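Local coordinates for beta-galactosidase (PDB 4MAD), which probably hydrolyses terminal non-reducing beta-D-galactose residues from beta-D-galactosides, as a family 35 glycoside hydrolase, at residues V422-E427 with V443-E448; Y184-I189 with E215-T220; E49-K54 with A349-R354; V359-H364 with I573-L578. One frame throughout, in Å; residues are numbered along the deposited sequence.

How the contacts relate
Two long loops in series, each holding a short one, describe the chain, and no two contacts cross. From the N terminus, contact 3 opens first on helix 48-58 of the catalytic barrel and closes only at 349-354, the linker that leaves it. Within that span contact 2 joins barrel helix 179-192 to the approach to strand 218-223. Just past the linker, contact 4 opens at 359-364 and closes at 573-578, bringing an early strand of the C-terminal beta region to a late one. Contact 1, inside it, joins two sheets of the first all-beta domain. Contacts 1 and 2 lie farthest apart, with centres about 57 Å from each other.

Contact 1: residues V422-E427 with V443-E448; sequences VYVNGE and VELTEE
Val424 and Val443 bring the backbones of their segments closest, with Val424 CA 8.1 Å from Val443 CA, a spacing set by side chains rather than by backbone pairing. The two strands belong to different antiparallel sheets of the first all-beta domain, 419-424 to a six-stranded one and 440-445 to a four-stranded one, and they come side chain to side chain here. Strand 419-424 ends in a type I' turn, Val424 to Glu427, closed by Val424 N to Glu427 O and by Glu427 N to Val424 O. Asn425 and Gly426 both take positive phi in it, a conformation that asparagine tolerates well and glycine better still.

Val424 carries the apolar half of the contact with its two methyls. CG1, placed opposite the backbone N (chi1 168°), meets Leu445 CD2 at 3.9 Å, the two side chains crossing at about a right angle. CG2 faces Val443 CG1 more loosely, at 4.4 Å. Branched beta-carbons suit a strand whose inner side must be filled close to the backbone, while the longer leucine, whose first bond does not aim at the valine, still brings CD2 to it. Beyond the valine, Asn425 ND2 lies 4.2 Å from Glu447 CG, the amide plane standing 85° from the carboxylate plane. The amide is engaged elsewhere: OD1 accepts from Lys451 N, and ND2 makes a weak bond to Glu449 O, which ties the turn to strand 449-457.

No hydrogen bond links the two segments, so cohesion between them rests on dispersion and on shielding the methyls from water, with Asn425 and Glu447 beside the apolar pairs.

Contact 2: residues Y184-I189 with E215-T220; sequences YLRDGI and EGIFET
Glu215 and Ile217 receive Arg186 where helix 179-192 of the (beta/alpha)8 barrel passes the loop leading into strand 218-223. Glu215 contributes its backbone: Arg186 NH1 gives its hydrogen to Glu215 O at 3.0 Å, a rather bent bond (N-H...O angle 135°). The oxygen lies at the guanidinium edge, close to its plane. Gly216 follows with positive phi, which favours glycine and lets the chain turn toward the strand. Ile217, which also touches Leu198 of strand 197-202, crosses the CG-CD part of the arginine obliquely with CG1 and CD1, so the long residue suits its place twice over, oily in the middle and charged at the end. The arginine chain bends at chi3 (67°), which swings the guanidinium away from the isoleucine. There Asp187 OD1 takes NE in a salt bridge of 2.8 Å, approached from above the carboxylate plane, which probably fixes the guanidinium's rotation. With a leucine at Arg186, Glu215 O would probably lose its donor from the helix and Asp187 would be left without its countercharge. The chain then runs into the parallel barrel strand. The nearest carbon pair across the contact is Arg186 CD and Ile217 CG1, 3.8 Å apart.

Contact 3: residues E49-K54 with A349-R354; sequences EDRLLK and APIPKR
A salt-bridge network of Asp50, Arg51 and Lys54 on barrel helix 48-58 meets Ile351 of the linker that runs from the (beta/alpha)8 barrel to strand 357-366 of the beta region. One carboxylate oxygen takes both cations: Asp50 OD2 accepts from Lys54 NZ at 2.8 Å through its syn lone pair, and from Arg51 NH1 at 3.0 Å on the anti side, 34° out of the carboxylate plane. Asp50 and Lys54 are one helical turn apart, the spacing at which acid and base can join. Extended along its whole length, the lysine also reaches Gly323 O. Ile351 comes at the aspartate from the opposite direction, its CD1 3.7 Å from Asp50 CG, and lies at the edge of the Arg51 guanidinium. A slim aliphatic tip thus lies against a group of charges that are already paired with one another. The polar link is made by water: one molecule donates to Asp50 OD1 and to Ala349 O while accepting from Lys54 NZ. If an alanine stood at Asp50, Arg51 and Lys54 would probably lose their shared countercharge, and a gap would open beside the isoleucine tip. On the linker, Lys353 NZ bonds Ile351 O and forms a salt bridge with Asp527. A second water accepts from Lys54 NZ at 3.1 Å and from Ile351 N at 3.0 Å.

Contact 4: residues V359-H364 with I573-L578; sequences VKFTEH and IILLEL
Phe361 reaches across to Ile573 and Leu575 from strand 357-366, whose regular course is interrupted near it. At the start of the segment, Val359 points toward strand 569-577 and helps to bury it, its branched side chain also resting on Leu520 and Phe587. Lys360, next along, is exposed. Phe361 turns inward again and makes the main contact. Its CG stands opposite the carbonyl carbon (chi1 -69°), which turns the ring toward the second strand; CZ comes 4.0 Å from Leu575 CB, and Leu575 CD1 lies 4.1 Å from both CZ and CE2. The two side chains cross at about a right angle. CE1 meets Ile573 CG2 at 4.2 Å and lies equally far from Ile573 O. A large flat ring suits this position because it spans the separation between two strands that share no hydrogen bond here, touching alternate residues of the second one. Farther on, His364 meets His516.

Both strands belong to one eight-stranded antiparallel sheet of the C-terminal beta region, in which strand 514-522 separates them. Strand 357-366 pairs toward 584-588 on one side (Val359 with Val585, Phe361 with Gln583) and with 514-522 on the other (Glu363 with Lys517). Strand 569-577 lies between 514-522 and 537-542, and Val585 of strand 584-588 touches both Phe361 and Leu575.

Contact 1: residues V422-E427 with V443-E448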
# COMPACT_ATOMS: atom_id res chain seq x y z
N VAL A 422 22.99 13.60 2.29
CA VAL A 422 24.12 13.72 3.14
C VAL A 422 24.61 15.17 3.26
O VAL A 422 24.75 15.84 2.33
CB VAL A 422 25.27 12.83 2.62
CG1 VAL A 422 26.40 12.83 3.55
CG2 VAL A 422 24.80 11.48 2.39
N TYR A 423 24.87 15.56 4.49
CA TYR A 423 25.33 16.87 4.89
C TYR A 423 26.55 16.76 5.82
O TYR A 423 26.56 15.95 6.71
CB TYR A 423 24.22 17.65 5.61
CG TYR A 423 22.93 17.68 4.80
CD1 TYR A 423 22.65 18.72 3.95
CD2 TYR A 423 22.04 16.64 4.85
CE1 TYR A 423 21.51 18.72 3.19
CE2 TYR A 423 20.90 16.64 4.12
CZ TYR A 423 20.64 17.68 3.27
OH TYR A 423 19.52 17.64 2.55
N VAL A 424 27.52 17.62 5.58
CA VAL A 424 28.68 17.71 6.41
C VAL A 424 28.80 19.18 6.84
O VAL A 424 28.87 20.03 6.04
CB VAL A 424 29.94 17.31 5.63
CG1 VAL A 424 31.12 17.68 6.37
CG2 VAL A 424 29.94 15.84 5.34
N ASN A 425 28.77 19.42 8.14
CA ASN A 425 28.92 20.75 8.70
C ASN A 425 27.90 21.70 8.06
O ASN A 425 28.18 22.82 7.81
CB ASN A 425 30.33 21.27 8.52
CG ASN A 425 31.28 20.70 9.53
OD1 ASN A 425 30.90 20.39 10.60
ND2 ASN A 425 32.50 20.58 9.15
N GLY A 426 26.72 21.19 7.83
CA GLY A 426 25.63 22.01 7.39
C GLY A 426 25.65 22.33 5.92
O GLY A 426 24.86 23.12 5.46
N GLU A 427 26.54 21.69 5.19
CA GLU A 427 26.63 21.81 3.76
C GLU A 427 26.19 20.53 3.08
O GLU A 427 26.50 19.50 3.52
CB GLU A 427 28.07 22.03 3.34
CG GLU A 427 28.69 23.33 3.70
CD GLU A 427 30.08 23.46 3.07
OE1 GLU A 427 31.05 22.97 3.64
OE2 GLU A 427 30.18 24.02 1.97
N VAL A 443 33.62 12.79 0.31
CA VAL A 443 33.57 13.96 1.16
C VAL A 443 34.95 14.47 1.45
O VAL A 443 35.88 13.74 1.32
CB VAL A 443 32.90 13.67 2.44
CG1 VAL A 443 31.50 13.24 2.18
CG2 VAL A 443 33.64 12.66 3.16
N GLU A 444 35.06 15.74 1.79
CA GLU A 444 36.31 16.33 2.17
C GLU A 444 36.22 16.88 3.57
O GLU A 444 35.57 17.86 3.78
CB GLU A 444 36.63 17.48 1.27
CG GLU A 444 36.64 17.11 -0.14
CD GLU A 444 37.90 16.45 -0.50
OE1 GLU A 444 38.70 16.27 0.39
OE2 GLU A 444 38.12 16.13 -1.67
N LEU A 445 36.88 16.23 4.51
CA LEU A 445 36.78 16.61 5.89
C LEU A 445 38.02 17.35 6.30
O LEU A 445 38.97 16.76 6.73
CB LEU A 445 36.65 15.37 6.71
CG LEU A 445 35.47 14.57 6.22
CD1 LEU A 445 35.43 13.26 6.80
CD2 LEU A 445 34.26 15.31 6.55
N THR A 446 37.99 18.65 6.14
CA THR A 446 39.16 19.43 6.43
C THR A 446 39.14 20.14 7.74
O THR A 446 40.13 20.65 8.14
CB THR A 446 39.36 20.44 5.39
OG1 THR A 446 38.16 21.18 5.28
CG2 THR A 446 39.61 19.79 4.10
N GLU A 447 38.00 20.20 8.38
CA GLU A 447 37.93 20.85 9.67
C GLU A 447 38.35 19.95 10.80
O GLU A 447 38.44 18.80 10.62
CB GLU A 447 36.57 21.50 9.90
CG GLU A 447 36.18 22.57 8.85
CD GLU A 447 36.67 24.02 9.15
OE1 GLU A 447 36.65 24.47 10.29
OE2 GLU A 447 37.04 24.72 8.20
N GLU A 448 38.59 20.51 11.98
CA GLU A 448 38.92 19.72 13.15
C GLU A 448 37.82 18.78 13.57
O GLU A 448 38.08 17.75 14.09
CB GLU A 448 39.22 20.63 14.33
CG GLU A 448 40.51 21.36 14.23
CD GLU A 448 41.65 20.46 13.91
OE1 GLU A 448 42.02 19.63 14.76
OE2 GLU A 448 42.18 20.54 12.80

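Contact 2: residues Y184-I189 with E215-T220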
# COMPACT_ATOMS: atom_id res chain seq x y z
N TYR A 184 -1.28 -25.06 9.95
CA TYR A 184 -1.53 -24.37 11.17
C TYR A 184 -2.43 -23.16 10.94
O TYR A 184 -3.32 -22.86 11.69
CB TYR A 184 -0.23 -23.94 11.76
CG TYR A 184 -0.41 -23.29 13.08
CD1 TYR A 184 -0.39 -24.03 14.23
CD2 TYR A 184 -0.61 -21.95 13.18
CE1 TYR A 184 -0.56 -23.45 15.43
CE2 TYR A 184 -0.77 -21.35 14.39
CZ TYR A 184 -0.75 -22.11 15.52
OH TYR A 184 -0.92 -21.55 16.76
N LEU A 185 -2.15 -22.46 9.87
CA LEU A 185 -2.96 -21.30 9.48
C LEU A 185 -4.41 -21.68 9.16
O LEU A 185 -5.30 -21.06 9.62
CB LEU A 185 -2.36 -20.62 8.28
CG LEU A 185 -2.49 -19.14 8.18
CD1 LEU A 185 -2.14 -18.49 9.46
CD2 LEU A 185 -1.62 -18.59 7.08
N ARG A 186 -4.58 -22.75 8.43
CA ARG A 186 -5.90 -23.20 8.07
C ARG A 186 -6.72 -23.53 9.30
O ARG A 186 -7.84 -23.18 9.44
CB ARG A 186 -5.74 -24.45 7.23
CG ARG A 186 -6.98 -25.26 6.94
CD ARG A 186 -6.63 -26.67 6.62
NE ARG A 186 -6.08 -27.43 7.74
CZ ARG A 186 -5.46 -28.60 7.63
NH1 ARG A 186 -5.34 -29.18 6.47
NH2 ARG A 186 -4.99 -29.20 8.69
N ASP A 187 -6.09 -24.26 10.18
CA ASP A 187 -6.70 -24.66 11.42
C ASP A 187 -7.00 -23.49 12.31
O ASP A 187 -8.02 -23.44 12.96
CB ASP A 187 -5.86 -25.69 12.15
CG ASP A 187 -5.79 -27.01 11.41
OD1 ASP A 187 -6.52 -27.24 10.46
OD2 ASP A 187 -4.95 -27.80 11.79
N GLY A 188 -6.07 -22.56 12.35
CA GLY A 188 -6.26 -21.36 13.12
C GLY A 188 -7.40 -20.49 12.65
O GLY A 188 -8.12 -19.99 13.44
N ILE A 189 -7.53 -20.30 11.35
CA ILE A 189 -8.68 -19.58 10.81
C ILE A 189 -9.97 -20.35 11.04
O ILE A 189 -10.99 -19.80 11.38
CB ILE A 189 -8.49 -19.22 9.33
CG1 ILE A 189 -7.41 -18.16 9.22
CG2 ILE A 189 -9.72 -18.69 8.73
CD1 ILE A 189 -6.92 -17.95 7.89
N GLU A 215 -4.00 -29.30 2.08
CA GLU A 215 -4.82 -30.45 2.05
C GLU A 215 -6.15 -30.05 2.63
O GLU A 215 -6.23 -29.44 3.64
CB GLU A 215 -4.18 -31.58 2.86
CG GLU A 215 -4.98 -32.82 2.90
CD GLU A 215 -5.24 -33.45 1.52
OE1 GLU A 215 -5.22 -32.74 0.52
OE2 GLU A 215 -5.50 -34.66 1.45
N GLY A 216 -7.18 -30.46 1.91
CA GLY A 216 -8.56 -30.25 2.26
C GLY A 216 -9.15 -28.92 1.86
O GLY A 216 -10.25 -28.66 2.16
N ILE A 217 -8.37 -28.09 1.17
CA ILE A 217 -8.76 -26.72 0.90
C ILE A 217 -8.87 -26.37 -0.60
O ILE A 217 -7.98 -26.61 -1.34
CB ILE A 217 -7.79 -25.76 1.62
CG1 ILE A 217 -7.84 -25.93 3.13
CG2 ILE A 217 -8.09 -24.39 1.26
CD1 ILE A 217 -9.15 -25.64 3.73
N PHE A 218 -9.98 -25.75 -0.99
CA PHE A 218 -10.25 -25.33 -2.35
C PHE A 218 -9.14 -24.37 -2.82
O PHE A 218 -8.79 -23.50 -2.12
CB PHE A 218 -11.60 -24.62 -2.35
CG PHE A 218 -12.07 -24.11 -3.68
CD1 PHE A 218 -12.17 -24.93 -4.76
CD2 PHE A 218 -12.45 -22.81 -3.83
CE1 PHE A 218 -12.59 -24.45 -5.95
CE2 PHE A 218 -12.86 -22.34 -5.02
CZ PHE A 218 -12.92 -23.16 -6.07
N GLU A 219 -8.68 -24.55 -4.04
CA GLU A 219 -7.69 -23.67 -4.64
C GLU A 219 -8.27 -22.84 -5.80
O GLU A 219 -9.09 -23.31 -6.54
CB GLU A 219 -6.42 -24.43 -5.06
CG GLU A 219 -5.37 -23.68 -5.83
CD GLU A 219 -4.53 -22.74 -4.97
OE1 GLU A 219 -5.13 -21.96 -4.27
OE2 GLU A 219 -3.30 -22.80 -5.03
N THR A 220 -7.79 -21.62 -5.92
CA THR A 220 -8.15 -20.73 -7.00
C THR A 220 -6.86 -20.27 -7.65
O THR A 220 -5.86 -20.43 -7.06
CB THR A 220 -8.91 -19.53 -6.50
OG1 THR A 220 -8.17 -18.82 -5.53
CG2 THR A 220 -10.24 -19.95 -5.90

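Contact 3: residues E49-K54 with A349-R354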
# COMPACT_ATOMS: atom_id res chain seq x y z
N GLU A 49 -19.52 3.88 0.49
CA GLU A 49 -20.80 3.55 -0.09
C GLU A 49 -20.85 3.88 -1.57
O GLU A 49 -21.36 3.15 -2.34
CB GLU A 49 -21.93 4.26 0.63
CG GLU A 49 -23.30 3.89 0.07
CD GLU A 49 -24.43 4.15 1.03
OE1 GLU A 49 -24.31 4.86 1.98
OE2 GLU A 49 -25.49 3.63 0.81
N ASP A 50 -20.26 4.98 -1.94
CA ASP A 50 -20.31 5.39 -3.32
C ASP A 50 -19.65 4.33 -4.18
O ASP A 50 -20.18 3.93 -5.16
CB ASP A 50 -19.55 6.69 -3.50
CG ASP A 50 -19.49 7.13 -4.95
OD1 ASP A 50 -20.49 7.60 -5.45
OD2 ASP A 50 -18.46 6.98 -5.60
N ARG A 51 -18.45 3.90 -3.78
CA ARG A 51 -17.76 2.94 -4.59
C ARG A 51 -18.46 1.62 -4.65
O ARG A 51 -18.54 1.03 -5.66
CB ARG A 51 -16.32 2.79 -4.16
CG ARG A 51 -15.66 4.08 -3.80
CD ARG A 51 -15.22 4.90 -4.99
NE ARG A 51 -14.24 5.91 -4.65
CZ ARG A 51 -14.52 7.19 -4.45
NH1 ARG A 51 -15.74 7.62 -4.57
NH2 ARG A 51 -13.58 8.04 -4.13
N LEU A 52 -18.96 1.17 -3.51
CA LEU A 52 -19.66 -0.09 -3.45
C LEU A 52 -20.93 -0.08 -4.31
O LEU A 52 -21.19 -1.00 -4.96
CB LEU A 52 -20.00 -0.48 -2.02
CG LEU A 52 -18.75 -0.77 -1.22
CD1 LEU A 52 -18.94 -0.76 0.22
CD2 LEU A 52 -18.16 -2.05 -1.69
N LEU A 53 -21.65 1.02 -4.32
CA LEU A 53 -22.83 1.16 -5.12
C LEU A 53 -22.48 1.02 -6.58
O LEU A 53 -23.22 0.44 -7.35
CB LEU A 53 -23.45 2.53 -4.87
CG LEU A 53 -24.25 2.68 -3.60
CD1 LEU A 53 -24.60 4.03 -3.35
CD2 LEU A 53 -25.43 1.84 -3.61
N LYS A 54 -21.35 1.59 -6.94
CA LYS A 54 -20.84 1.48 -8.31
C LYS A 54 -20.50 0.03 -8.72
O LYS A 54 -20.82 -0.41 -9.78
CB LYS A 54 -19.67 2.41 -8.55
CG LYS A 54 -20.08 3.87 -8.65
CD LYS A 54 -19.03 4.90 -8.40
CE LYS A 54 -19.50 6.25 -8.75
NZ LYS A 54 -18.68 7.34 -8.36
N ALA A 349 -25.17 9.93 -8.31
CA ALA A 349 -24.76 11.18 -8.95
C ALA A 349 -23.26 11.30 -8.88
O ALA A 349 -22.72 11.08 -7.84
CB ALA A 349 -25.34 12.33 -8.23
N PRO A 350 -22.62 11.73 -9.93
CA PRO A 350 -21.17 11.81 -9.87
C PRO A 350 -20.66 12.79 -8.81
O PRO A 350 -21.31 13.74 -8.52
CB PRO A 350 -20.80 12.32 -11.24
CG PRO A 350 -21.84 11.90 -12.10
CD PRO A 350 -23.09 11.92 -11.29
N ILE A 351 -19.51 12.52 -8.23
CA ILE A 351 -18.96 13.37 -7.20
C ILE A 351 -18.19 14.49 -7.85
O ILE A 351 -17.31 14.28 -8.60
CB ILE A 351 -18.07 12.57 -6.26
CG1 ILE A 351 -18.92 11.58 -5.50
CG2 ILE A 351 -17.41 13.45 -5.32
CD1 ILE A 351 -18.17 10.54 -4.79
N PRO A 352 -18.56 15.71 -7.55
CA PRO A 352 -17.97 16.83 -8.24
C PRO A 352 -16.46 16.95 -8.01
O PRO A 352 -16.01 16.67 -6.97
CB PRO A 352 -18.68 18.02 -7.63
CG PRO A 352 -19.93 17.53 -7.20
CD PRO A 352 -19.72 16.13 -6.75
N LYS A 353 -15.77 17.35 -9.05
CA LYS A 353 -14.36 17.74 -9.01
C LYS A 353 -14.22 19.23 -9.32
O LYS A 353 -14.85 19.70 -10.17
CB LYS A 353 -13.57 16.92 -10.00
CG LYS A 353 -13.24 15.54 -9.48
CD LYS A 353 -13.81 14.47 -10.25
CE LYS A 353 -13.88 13.08 -9.49
NZ LYS A 353 -14.80 13.00 -8.25
N ARG A 354 -13.37 19.94 -8.59
CA ARG A 354 -13.16 21.37 -8.78
C ARG A 354 -11.71 21.72 -8.87
O ARG A 354 -10.89 21.02 -8.34
CB ARG A 354 -13.78 22.14 -7.64
CG ARG A 354 -15.27 21.98 -7.56
CD ARG A 354 -15.92 22.59 -8.75
NE ARG A 354 -17.37 22.57 -8.68
CZ ARG A 354 -18.11 21.71 -9.34
NH1 ARG A 354 -17.55 20.84 -10.10
NH2 ARG A 354 -19.41 21.73 -9.20
O HOH W 1 -20.81 9.05 -7.72
O HOH W 2 -18.06 10.21 -9.45

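Contact 4: residues V359-H364 with I573-L578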
# COMPACT_ATOMS: atom_id res chain seq x y z
N VAL A 359 -2.15 28.16 -4.80
CA VAL A 359 -1.84 28.46 -3.39
C VAL A 359 -0.37 28.84 -3.20
O VAL A 359 0.51 28.06 -3.48
CB VAL A 359 -2.12 27.28 -2.47
CG1 VAL A 359 -1.67 27.54 -1.10
CG2 VAL A 359 -3.50 26.89 -2.51
N LYS A 360 -0.12 30.05 -2.73
CA LYS A 360 1.23 30.51 -2.50
C LYS A 360 1.79 30.06 -1.17
O LYS A 360 1.11 30.06 -0.18
CB LYS A 360 1.32 32.02 -2.60
CG LYS A 360 0.69 32.57 -3.82
CD LYS A 360 0.98 34.02 -3.99
CE LYS A 360 -0.27 34.77 -4.26
NZ LYS A 360 -1.07 33.94 -5.13
N PHE A 361 3.06 29.74 -1.15
CA PHE A 361 3.62 29.35 0.10
C PHE A 361 4.33 30.57 0.66
O PHE A 361 5.31 30.96 0.17
CB PHE A 361 4.58 28.18 -0.07
CG PHE A 361 3.91 26.89 -0.45
CD1 PHE A 361 2.88 26.39 0.25
CD2 PHE A 361 4.33 26.20 -1.52
CE1 PHE A 361 2.29 25.26 -0.13
CE2 PHE A 361 3.75 25.06 -1.87
CZ PHE A 361 2.74 24.60 -1.19
N THR A 362 3.76 31.15 1.71
CA THR A 362 4.33 32.35 2.33
C THR A 362 5.22 32.01 3.52
O THR A 362 6.05 32.82 3.93
CB THR A 362 3.23 33.32 2.79
OG1 THR A 362 2.48 32.73 3.86
CG2 THR A 362 2.29 33.64 1.64
N GLU A 363 5.05 30.81 4.06
CA GLU A 363 5.83 30.37 5.21
C GLU A 363 6.68 29.15 4.88
O GLU A 363 6.28 28.31 4.07
CB GLU A 363 4.91 30.07 6.40
CG GLU A 363 3.79 31.08 6.59
CD GLU A 363 3.17 31.01 7.97
OE1 GLU A 363 3.72 31.63 8.90
OE2 GLU A 363 2.14 30.32 8.13
N HIS A 364 7.85 29.06 5.51
CA HIS A 364 8.73 27.96 5.29
C HIS A 364 9.53 27.54 6.56
O HIS A 364 9.81 28.31 7.42
CB HIS A 364 9.73 28.30 4.22
CG HIS A 364 9.21 29.15 3.12
ND1 HIS A 364 8.66 28.62 1.98
CD2 HIS A 364 9.26 30.48 2.92
CE1 HIS A 364 8.33 29.59 1.16
NE2 HIS A 364 8.67 30.74 1.71
N ILE A 573 -2.33 23.86 3.92
CA ILE A 573 -1.56 23.05 3.02
C ILE A 573 -0.11 23.09 3.41
O ILE A 573 0.48 24.10 3.42
CB ILE A 573 -1.62 23.60 1.62
CG1 ILE A 573 -3.06 23.80 1.17
CG2 ILE A 573 -0.94 22.70 0.73
CD1 ILE A 573 -3.93 22.68 1.35
N ILE A 574 0.42 21.93 3.72
CA ILE A 574 1.83 21.80 4.04
C ILE A 574 2.53 20.83 3.14
O ILE A 574 2.11 19.74 3.01
CB ILE A 574 2.03 21.32 5.48
CG1 ILE A 574 1.53 22.37 6.43
CG2 ILE A 574 3.48 21.13 5.75
CD1 ILE A 574 1.47 21.97 7.75
N LEU A 575 3.58 21.28 2.51
CA LEU A 575 4.27 20.50 1.54
C LEU A 575 5.68 20.36 1.99
O LEU A 575 6.25 21.33 2.27
CB LEU A 575 4.26 21.22 0.23
CG LEU A 575 4.97 20.63 -0.94
CD1 LEU A 575 4.33 21.01 -2.24
CD2 LEU A 575 6.36 21.05 -0.93
N LEU A 576 6.21 19.15 2.07
CA LEU A 576 7.62 18.96 2.39
C LEU A 576 8.31 18.61 1.09
O LEU A 576 7.99 17.65 0.50
CB LEU A 576 7.82 17.82 3.38
CG LEU A 576 9.24 17.35 3.70
CD1 LEU A 576 10.11 18.43 4.21
CD2 LEU A 576 9.28 16.15 4.67
N GLU A 577 9.22 19.45 0.67
CA GLU A 577 9.99 19.21 -0.51
C GLU A 577 11.44 18.99 -0.15
O GLU A 577 11.98 19.70 0.59
CB GLU A 577 9.88 20.35 -1.49
CG GLU A 577 11.02 20.44 -2.41
CD GLU A 577 10.98 19.41 -3.55
OE1 GLU A 577 9.90 19.12 -4.06
OE2 GLU A 577 12.05 18.92 -3.92
N LEU A 578 11.97 17.92 -0.68
CA LEU A 578 13.32 17.46 -0.42
C LEU A 578 14.45 18.21 -1.05
O LEU A 578 15.47 18.31 -0.50
CB LEU A 578 13.47 15.95 -0.67
CG LEU A 578 12.57 15.03 0.10
CD1 LEU A 578 12.83 13.57 -0.17
CD2 LEU A 578 12.56 15.35 1.53